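Long-range contacts in poly(ADP-ribose) glycohydrolase (Thermomonospora curvata, PDB 3SIG), which hydrolyses poly(ADP-ribose), the polymer formed by protein PARylation, to release ADP-ribose: residues Leu49-Leu53 / Ala201-Ala206; Cys91-Ala95 / Val216-Trp220. One frame throughout, in Å; residues are numbered along the deposited sequence.

Interaction 1 of 2, residues Leu49-Leu53 / Ala201-Ala206; sequences LAVLL and AKVLAA
L49, L52 and L53 meet A201, K202, A205 and A206 without a ring, amide or other flat side chain across the interface, so no faces or edges are involved; branched methyls, alanine CB atoms and one lysine chain do the touching. The segment axes cross at 75° with a closest approach of 8.9 Å, and no hydrogen bond links them. K202 lies along the seam: extended beyond CG, its chain passes obliquely across L49, with CG 3.6 Å from L49 CB, and carries CE to within 3.9 Å of A50 N. Its ammonium continues to a salt bridge with D145 and a hydrogen bond to P46 O. L53 reaches over at about a right angle to K202 with both methyls: CD1 sits 3.8 Å from K202 CG, while CD2 lies 3.7 Å from A205 CB. L52 CB faces A205 CB at 4.0 Å, and L49 CD2 rests 3.9 Å from A206 CB. A205 and A206 thus take leucine methyls from L53 and L49. The contact joins helix 46-54 to helix 189-209; F246 covers L53 and A205, L147 of strand 147-157 backs L49, and L239 of helix 229-240 packs against A201.

Interaction 2 of 2, residues Cys91-Ala95 / Val216-Trp220; sequences CLNFA and VLGAW. With AR6 ([(2R,3S,4R,5R)-5-(6-aminopurin-9-yl)-3,4-dihydroxy-oxolan-2-yl]methyl [hydroxy-[[(2R,3S,4R,5S)-3,4,5-trihydroxyoxolan-2-yl]methoxy]phosphoryl] hydrogen phosphate), chain B.
Two parallel neighbours of the central mixed sheet, strands 90-94 and 214-217, pair here and then run on into the ADP-ribose pocket. C91 and V216 form a parallel bridge, their side chains on the same face with SG 4.0 Å from V216 CB. L92 N donates to V216 O at 3.1 Å, nearly straight at 169°. Beyond this bond a water lies 2.9 Å from both L92 O and V216 O, within donating distance of each, and the segments go on in contact through side chains and, at F94, side chain against backbone. L92 reaches over the indole of W220: its CD2 stands over one face, 3.8 Å from the centroid of the five-membered ring. With CG anti to the backbone N (chi1 -178°), the W220 indole extends to helix 189-209, and NE1 bonds to S175 O. The F94 ring has W220 CA over the centre of one face, 3.8 Å from its centroid, and meets the five-membered ring of W220 obliquely, with the planes at 49°. AR6 O5' lies at the edge of the F94 ring, near its plane, 3.4 Å from F94 CD2, and F94 CB approaches AR6 O1B to 3.4 Å. An alanine in place of F94 would keep CB by the diphosphate but is likely to uncover W220 CA and leave a gap beside O5' and the adenosine ribose of AR6. A219 O lies 3.2 Å from AR6 C5', so both segments touch the ligand. F94 and A219 each centre an inverse gamma turn. Loops that follow the C-terminal ends of adjacent parallel strands and enclose ADP-ribose are characteristic of the macrodomain fold, to whose clan this catalytic domain belongs.

The two contacts interleave along the chain, in the order 49-53, 91-95, 201-206, 216-220, and lie about 16 Å apart, centre to centre. Interaction 2 lies about 4 Å from the centre of the chain, in the core of the mixed sheet and beside the bound ADP-ribose; interaction 1 is farther out, about 16 Å from that centre, between two helices. Helix 189-209 is followed in the chain by strand 214-217, so the second segments of the two contacts lie on successive elements. The layers also touch: V203 CG1 lies 4.2 Å from L92 CD1, and L204 CD2 the same distance from L217 CD1. Helix 46-54 is thus packed on a helix that itself lies against the strands leading to the pocket.

Interaction 1 of 2, residues Leu49-Leu53 / Ala201-Ala206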
loop_
_atom_site.group_PDB
_atom_site.type_symbol
_atom_site.label_atom_id
_atom_site.label_comp_id
_atom_site.label_asym_id
_atom_site.label_seq_id
_atom_site.Cartn_x
_atom_site.Cartn_y
_atom_site.Cartn_z
ATOM N N LEU A 49 8.912 10.355 -11.312
ATOM C CA LEU A 49 7.486 10.505 -11.052
ATOM C C LEU A 49 7.002 11.919 -11.447
ATOM O O LEU A 49 5.904 12.096 -11.965
ATOM C CB LEU A 49 7.202 10.220 -9.563
ATOM C CG LEU A 49 7.522 8.796 -9.128
ATOM C CD1 LEU A 49 7.788 8.768 -7.662
ATOM C CD2 LEU A 49 6.422 7.856 -9.568
ATOM N N ALA A 50 7.842 12.924 -11.198
ATOM C CA ALA A 50 7.517 14.288 -11.609
ATOM C C ALA A 50 7.362 14.366 -13.128
ATOM O O ALA A 50 6.473 15.043 -13.632
ATOM C CB ALA A 50 8.584 15.279 -11.110
ATOM N N VAL A 51 8.219 13.657 -13.864
ATOM C CA VAL A 51 8.047 13.590 -15.304
ATOM C C VAL A 51 6.712 12.962 -15.707
ATOM O O VAL A 51 6.042 13.497 -16.589
ATOM C CB VAL A 51 9.233 12.872 -15.968
ATOM C CG1 VAL A 51 8.921 12.530 -17.416
ATOM C CG2 VAL A 51 10.465 13.767 -15.882
ATOM N N LEU A 52 6.290 11.895 -15.014
ATOM C CA LEU A 52 4.973 11.293 -15.288
ATOM C C LEU A 52 3.832 12.310 -15.110
ATOM O O LEU A 52 2.871 12.372 -15.897
ATOM C CB LEU A 52 4.728 10.079 -14.390
ATOM C CG LEU A 52 5.714 8.919 -14.520
ATOM C CD1 LEU A 52 5.387 7.776 -13.546
ATOM C CD2 LEU A 52 5.775 8.382 -15.960
ATOM N N LEU A 53 3.957 13.164 -14.102
ATOM C CA LEU A 53 2.923 14.161 -13.828
ATOM C C LEU A 53 2.815 15.271 -14.874
ATOM O O LEU A 53 1.805 15.946 -14.966
ATOM C CB LEU A 53 3.143 14.796 -12.454
ATOM C CG LEU A 53 2.705 13.912 -11.297
ATOM C CD1 LEU A 53 3.191 14.555 -10.027
ATOM C CD2 LEU A 53 1.188 13.753 -11.287
ATOM N N ALA A 201 0.097 12.640 -5.525
ATOM C CA ALA A 201 -0.037 12.820 -6.951
ATOM C C ALA A 201 0.882 11.853 -7.695
ATOM O O ALA A 201 0.529 11.314 -8.755
ATOM C CB ALA A 201 0.284 14.225 -7.343
ATOM N N LYS A 202 2.087 11.658 -7.165
ATOM C CA LYS A 202 3.053 10.744 -7.768
ATOM C C LYS A 202 2.633 9.279 -7.655
ATOM O O LYS A 202 2.843 8.479 -8.583
ATOM C CB LYS A 202 4.460 11.021 -7.180
ATOM C CG LYS A 202 5.007 12.325 -7.617
ATOM C CD LYS A 202 6.334 12.677 -6.961
ATOM C CE LYS A 202 6.909 13.948 -7.564
ATOM N NZ LYS A 202 8.230 14.291 -6.972
ATOM N N VAL A 203 2.036 8.908 -6.537
ATOM C CA VAL A 203 1.463 7.575 -6.409
ATOM C C VAL A 203 0.402 7.336 -7.499
ATOM O O VAL A 203 0.407 6.278 -8.170
ATOM C CB VAL A 203 0.797 7.420 -5.011
ATOM C CG1 VAL A 203 -0.060 6.169 -4.954
ATOM C CG2 VAL A 203 1.863 7.375 -3.916
ATOM N N LEU A 204 -0.514 8.286 -7.670
ATOM C CA LEU A 204 -1.554 8.154 -8.676
ATOM C C LEU A 204 -0.956 8.145 -10.070
ATOM O O LEU A 204 -1.415 7.391 -10.950
ATOM C CB LEU A 204 -2.591 9.266 -8.538
ATOM C CG LEU A 204 -3.428 9.290 -7.268
ATOM C CD1 LEU A 204 -4.439 10.429 -7.309
ATOM C CD2 LEU A 204 -4.096 8.039 -7.066
ATOM N N ALA A 205 0.063 8.959 -10.305
ATOM C CA ALA A 205 0.694 8.963 -11.617
ATOM C C ALA A 205 1.320 7.612 -11.910
ATOM O O ALA A 205 1.238 7.152 -13.063
ATOM C CB ALA A 205 1.738 10.074 -11.720
ATOM N N ALA A 206 1.994 7.016 -10.946
ATOM C CA ALA A 206 2.615 5.716 -11.188
ATOM C C ALA A 206 1.563 4.665 -11.465
ATOM O O ALA A 206 1.733 3.841 -12.376
ATOM C CB ALA A 206 3.459 5.322 -10.027
#

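Interaction 2 of 2, residues Cys91-Ala95 / Val216-Trp220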
loop_
_atom_site.group_PDB
_atom_site.type_symbol
_atom_site.label_atom_id
_atom_site.label_comp_id
_atom_site.label_asym_id
_atom_site.label_seq_id
_atom_site.Cartn_x
_atom_site.Cartn_y
_atom_site.Cartn_z
ATOM N N CYS A 91 -2.837 -1.307 -5.253
ATOM C CA CYS A 91 -3.045 -0.973 -3.859
ATOM C C CYS A 91 -1.898 -0.181 -3.280
ATOM O O CYS A 91 -0.739 -0.532 -3.503
ATOM C CB CYS A 91 -3.120 -2.286 -3.058
ATOM S SG CYS A 91 -4.413 -3.437 -3.501
ATOM N N LEU A 92 -2.214 0.862 -2.536
ATOM C CA LEU A 92 -1.211 1.621 -1.803
ATOM C C LEU A 92 -0.823 0.904 -0.507
ATOM O O LEU A 92 -1.695 0.614 0.317
ATOM C CB LEU A 92 -1.750 3.043 -1.534
ATOM C CG LEU A 92 -0.871 3.961 -0.676
ATOM C CD1 LEU A 92 0.479 4.195 -1.308
ATOM C CD2 LEU A 92 -1.596 5.283 -0.450
ATOM N N ASN A 93 0.471 0.612 -0.388
ATOM C CA ASN A 93 1.105 0.139 0.829
ATOM C C ASN A 93 1.521 1.332 1.656
ATOM O O ASN A 93 2.259 2.195 1.166
ATOM C CB ASN A 93 2.330 -0.698 0.425
ATOM C CG ASN A 93 3.198 -1.098 1.607
ATOM O OD1 ASN A 93 2.749 -1.109 2.740
ATOM N ND2 ASN A 93 4.478 -1.409 1.340
ATOM N N PHE A 94 1.011 1.397 2.898
ATOM C CA PHE A 94 1.293 2.509 3.800
ATOM C C PHE A 94 2.666 2.217 4.413
ATOM O O PHE A 94 2.830 1.691 5.536
ATOM C CB PHE A 94 0.234 2.622 4.895
ATOM C CG PHE A 94 -1.200 2.720 4.399
ATOM C CD1 PHE A 94 -1.541 3.098 3.102
ATOM C CD2 PHE A 94 -2.243 2.512 5.301
ATOM C CE1 PHE A 94 -2.866 3.206 2.711
ATOM C CE2 PHE A 94 -3.578 2.606 4.908
ATOM C CZ PHE A 94 -3.890 2.943 3.615
ATOM N N ALA A 95 3.690 2.554 3.642
ATOM C CA ALA A 95 5.004 1.973 3.804
ATOM C C ALA A 95 5.827 2.569 4.906
ATOM O O ALA A 95 5.765 3.779 5.171
ATOM C CB ALA A 95 5.738 2.160 2.521
ATOM N N VAL A 216 -6.985 0.776 -4.768
ATOM C CA VAL A 216 -7.367 0.676 -3.361
ATOM C C VAL A 216 -6.441 1.605 -2.576
ATOM O O VAL A 216 -5.233 1.342 -2.476
ATOM C CB VAL A 216 -7.312 -0.759 -2.801
ATOM C CG1 VAL A 216 -7.730 -0.750 -1.347
ATOM C CG2 VAL A 216 -8.224 -1.717 -3.608
ATOM N N LEU A 217 -7.026 2.677 -2.067
ATOM C CA LEU A 217 -6.350 3.697 -1.262
ATOM C C LEU A 217 -6.950 3.645 0.141
ATOM O O LEU A 217 -7.699 2.720 0.481
ATOM C CB LEU A 217 -6.554 5.093 -1.884
ATOM C CG LEU A 217 -6.101 5.221 -3.340
ATOM C CD1 LEU A 217 -6.404 6.618 -3.868
ATOM C CD2 LEU A 217 -4.647 4.898 -3.506
ATOM N N GLY A 218 -6.588 4.580 0.995
ATOM C CA GLY A 218 -7.091 4.566 2.372
ATOM C C GLY A 218 -6.424 5.668 3.160
ATOM O O GLY A 218 -5.905 6.642 2.586
ATOM N N ALA A 219 -6.425 5.478 4.472
ATOM C CA ALA A 219 -5.968 6.471 5.433
ATOM C C ALA A 219 -4.461 6.444 5.643
ATOM O O ALA A 219 -3.941 6.317 6.740
ATOM C CB ALA A 219 -6.708 6.283 6.748
ATOM N N TRP A 220 -3.767 6.545 4.525
ATOM C CA TRP A 220 -2.312 6.566 4.384
ATOM C C TRP A 220 -1.704 7.534 5.384
ATOM O O TRP A 220 -2.122 8.698 5.466
ATOM C CB TRP A 220 -2.014 7.055 2.983
ATOM C CG TRP A 220 -0.597 7.127 2.541
ATOM C CD1 TRP A 220 0.401 6.189 2.677
ATOM C CD2 TRP A 220 -0.056 8.199 1.790
ATOM N NE1 TRP A 220 1.539 6.632 2.044
ATOM C CE2 TRP A 220 1.272 7.855 1.475
ATOM C CE3 TRP A 220 -0.577 9.430 1.330
ATOM C CZ2 TRP A 220 2.106 8.698 0.748
ATOM C CZ3 TRP A 220 0.252 10.264 0.609
ATOM C CH2 TRP A 220 1.581 9.906 0.335
HETATM N N1 AR6 B . -6.536 -2.014 5.779
HETATM C C2 AR6 B . -7.061 -0.797 5.669
HETATM N N3 AR6 B . -6.897 0.226 6.556
HETATM C C4 AR6 B . -6.101 -0.090 7.603
HETATM C C5 AR6 B . -5.503 -1.390 7.764
HETATM C C6 AR6 B . -5.765 -2.314 6.787
HETATM N N6 AR6 B . -5.235 -3.600 6.896
HETATM N N7 AR6 B . -4.722 -1.319 8.972
HETATM C C8 AR6 B . -4.895 -0.135 9.456
HETATM N N9 AR6 B . -5.705 0.667 8.708
HETATM P PA AR6 B . -1.016 2.448 9.320
HETATM P PB AR6 B . 0.803 4.669 8.524
HETATM C "C1'" AR6 B . -6.134 2.054 8.865
HETATM O O1A AR6 B . -0.927 2.917 10.728
HETATM O O1B AR6 B . 1.104 5.113 7.107
HETATM C C1D AR6 B . 3.801 0.365 9.629
HETATM O O1D AR6 B . 4.527 -0.176 10.698
HETATM C "C2'" AR6 B . -6.142 2.539 10.299
HETATM O "O2'" AR6 B . -7.195 3.440 10.492
HETATM O O2A AR6 B . -0.648 1.016 9.026
HETATM O O2B AR6 B . 0.196 5.657 9.462
HETATM C C2D AR6 B . 4.757 0.646 8.538
HETATM O O2D AR6 B . 5.656 -0.355 8.209
HETATM C "C3'" AR6 B . -4.840 3.248 10.395
HETATM O "O3'" AR6 B . -4.862 4.282 11.324
HETATM O O3A AR6 B . -0.194 3.432 8.380
HETATM C C3D AR6 B . 5.173 2.039 8.748
HETATM O O3D AR6 B . 6.287 1.940 9.596
HETATM C "C4'" AR6 B . -4.587 3.773 9.011
HETATM O "O4'" AR6 B . -5.331 2.951 8.140
HETATM C C4D AR6 B . 3.982 2.639 9.408
HETATM O O4D AR6 B . 3.242 1.599 10.029
HETATM C "C5'" AR6 B . -3.128 3.833 8.580
HETATM O "O5'" AR6 B . -2.511 2.564 8.730
HETATM C C5D AR6 B . 3.086 3.430 8.456
HETATM O O5D AR6 B . 2.086 4.072 9.225
HETATM O O HOH W 1 -4.542 1.347 0.326
#